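Side-chain contact in toxin-like protein (Paenibacillus larvae subsp. larvae BRL-230010, PDB 5DZQ), which is a C3-like mono-ADP-ribosyltransferase toxin that probably transfers ADP-ribose from NAD+ to a target protein of the host: residues G63-K68 with K74-D79. Sequence-based numbering, arbitrary orientation.
Sequences GKLGFK and KILKLD
Leu65 reaches out of the loop and sets its two methyl groups against Ile75 and Leu76, neighbours on one helix. The contact is apolar and small, burying 125 Å² over both sides. Leu65 CD1 meets the branch end of Leu76, 3.8 Å from Leu76 CD2. It also comes near the isoleucine, 4.1 Å from Ile75 CG2. Leu65 CD2 faces Ile75 and lies 4.0 Å from Ile75 CD1. It is equally close to Ile75 CG2, so it sits against both methyls of the isoleucine. The leucine crosses each partner at a slant. In Leu65, CG stands opposite the carbonyl carbon (chi1 -52°), and this carries the forked end to the helix across a backbone gap of 8.8 Å between Leu65 CA and Ile75 CA. Ile75 is buried and Leu76 exposed.

Polar bonds surround the apolar contact. Within the helix, Asp79 N donates to Ile75 O at 2.8 Å. The Asp79 carboxylate forms a salt bridge with Arg185 and a hydrogen bond with Tyr138 OH, and Arg185 also binds the carbonyl oxygen of Gly63, so it links the start of the loop to the helix.

The loop joins helix 51-60 to helix 69-83, with Lys68 as the N-cap residue of the second. Helix 69-83 then turns back alongside the loop, and the two segments run roughly antiparallel. Leu58 of helix 51-60 touches both Leu65 and Ile75, so the contact continues into the preceding helix. The contact belongs to the N-terminal helical part of the C3-like fold, helices 29-35 to 69-83, which precede the first strand, 91-97. Leu78 of helix 69-83 packs on helix 38-49, and Arg185 comes from the loop between strands 179-183 and 187-198.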
loop_
_atom_site.group_PDB
_atom_site.type_symbol
_atom_site.label_atom_id
_atom_site.label_comp_id
_atom_site.label_asym_id
_atom_site.label_seq_id
_atom_site.Cartn_x
_atom_site.Cartn_y
_atom_site.Cartn_z
ATOM N N GLY B 63 16.027 10.897 3.049
ATOM C CA GLY B 63 15.860 11.039 4.482
ATOM C C GLY B 63 16.223 12.404 5.026
ATOM O O GLY B 63 16.272 12.591 6.239
ATOM N N LYS B 64 16.473 13.362 4.138
ATOM C CA LYS B 64 16.818 14.712 4.567
ATOM C C LYS B 64 15.598 15.613 4.474
ATOM O O LYS B 64 14.829 15.510 3.527
ATOM C CB LYS B 64 17.947 15.284 3.722
ATOM C CG LYS B 64 19.244 14.500 3.774
ATOM C CD LYS B 64 20.186 14.985 2.694
ATOM C CE LYS B 64 21.357 14.032 2.518
ATOM N NZ LYS B 64 22.138 14.371 1.296
ATOM N N LEU B 65 15.434 16.506 5.446
ATOM C CA LEU B 65 14.279 17.408 5.466
ATOM C C LEU B 65 14.641 18.767 4.880
ATOM O O LEU B 65 15.798 19.018 4.545
ATOM C CB LEU B 65 13.746 17.570 6.895
ATOM C CG LEU B 65 13.437 16.280 7.668
ATOM C CD1 LEU B 65 12.902 16.610 9.055
ATOM C CD2 LEU B 65 12.448 15.391 6.906
ATOM N N GLY B 66 13.649 19.641 4.746
ATOM C CA GLY B 66 13.884 20.996 4.282
ATOM C C GLY B 66 13.240 21.255 2.939
ATOM O O GLY B 66 13.260 22.370 2.434
ATOM N N PHE B 67 12.653 20.214 2.360
ATOM C CA PHE B 67 12.116 20.310 1.007
ATOM C C PHE B 67 10.652 20.737 1.001
ATOM O O PHE B 67 10.259 21.551 0.169
ATOM C CB PHE B 67 12.302 18.978 0.271
ATOM C CG PHE B 67 13.744 18.666 -0.020
ATOM C CD1 PHE B 67 14.537 18.028 0.923
ATOM C CD2 PHE B 67 14.319 19.050 -1.225
ATOM C CE1 PHE B 67 15.881 17.761 0.662
ATOM C CE2 PHE B 67 15.657 18.787 -1.492
ATOM C CZ PHE B 67 16.437 18.138 -0.548
ATOM N N LYS B 68 9.843 20.192 1.912
ATOM C CA LYS B 68 8.493 20.719 2.124
ATOM C C LYS B 68 8.317 21.018 3.609
ATOM O O LYS B 68 8.014 20.116 4.386
ATOM C CB LYS B 68 7.420 19.738 1.661
ATOM C CG LYS B 68 7.447 19.384 0.182
ATOM C CD LYS B 68 6.262 18.486 -0.165
ATOM C CE LYS B 68 5.822 18.634 -1.623
ATOM N NZ LYS B 68 6.828 18.072 -2.571
ATOM N N LYS B 74 5.428 17.881 10.736
ATOM C CA LYS B 74 4.830 16.632 11.215
ATOM C C LYS B 74 5.883 15.563 11.449
ATOM O O LYS B 74 5.802 14.774 12.397
ATOM C CB LYS B 74 3.802 16.085 10.209
ATOM C CG LYS B 74 2.643 16.999 9.887
ATOM C CD LYS B 74 1.696 16.271 8.942
ATOM C CE LYS B 74 0.704 17.218 8.297
ATOM N NZ LYS B 74 -0.150 16.502 7.305
ATOM N N ILE B 75 6.848 15.499 10.544
ATOM C CA ILE B 75 7.839 14.438 10.606
ATOM C C ILE B 75 8.644 14.607 11.888
ATOM O O ILE B 75 8.945 13.626 12.571
ATOM C CB ILE B 75 8.753 14.436 9.354
ATOM C CG1 ILE B 75 8.002 13.811 8.162
ATOM C CG2 ILE B 75 10.036 13.673 9.625
ATOM C CD1 ILE B 75 8.689 13.990 6.839
ATOM N N LEU B 76 8.964 15.851 12.236
ATOM C CA LEU B 76 9.712 16.079 13.469
ATOM C C LEU B 76 8.928 15.637 14.696
ATOM O O LEU B 76 9.500 15.082 15.633
ATOM C CB LEU B 76 10.099 17.540 13.593
ATOM C CG LEU B 76 11.173 17.912 12.573
ATOM C CD1 LEU B 76 11.473 19.391 12.640
ATOM C CD2 LEU B 76 12.430 17.088 12.813
ATOM N N LYS B 77 7.620 15.882 14.687
ATOM C CA LYS B 77 6.779 15.458 15.802
ATOM C C LYS B 77 6.644 13.938 15.856
ATOM O O LYS B 77 6.669 13.342 16.931
ATOM C CB LYS B 77 5.390 16.103 15.712
ATOM C CG LYS B 77 5.393 17.629 15.783
ATOM C CD LYS B 77 4.006 18.166 16.126
ATOM C CE LYS B 77 4.036 19.660 16.399
ATOM N NZ LYS B 77 4.109 20.444 15.140
ATOM N N LEU B 78 6.508 13.304 14.696
ATOM C CA LEU B 78 6.398 11.851 14.652
ATOM C C LEU B 78 7.697 11.206 15.132
ATOM O O LEU B 78 7.672 10.235 15.887
ATOM C CB LEU B 78 6.046 11.392 13.233
ATOM C CG LEU B 78 5.633 9.944 12.990
ATOM C CD1 LEU B 78 4.602 9.470 14.012
ATOM C CD2 LEU B 78 5.090 9.830 11.567
ATOM N N ASP B 79 8.832 11.767 14.723
ATOM C CA ASP B 79 10.125 11.321 15.230
ATOM C C ASP B 79 10.157 11.350 16.766
ATOM O O ASP B 79 10.681 10.443 17.413
ATOM C CB ASP B 79 11.256 12.203 14.699
ATOM C CG ASP B 79 11.466 12.067 13.198
ATOM O OD1 ASP B 79 10.898 11.146 12.578
ATOM O OD2 ASP B 79 12.218 12.891 12.641
#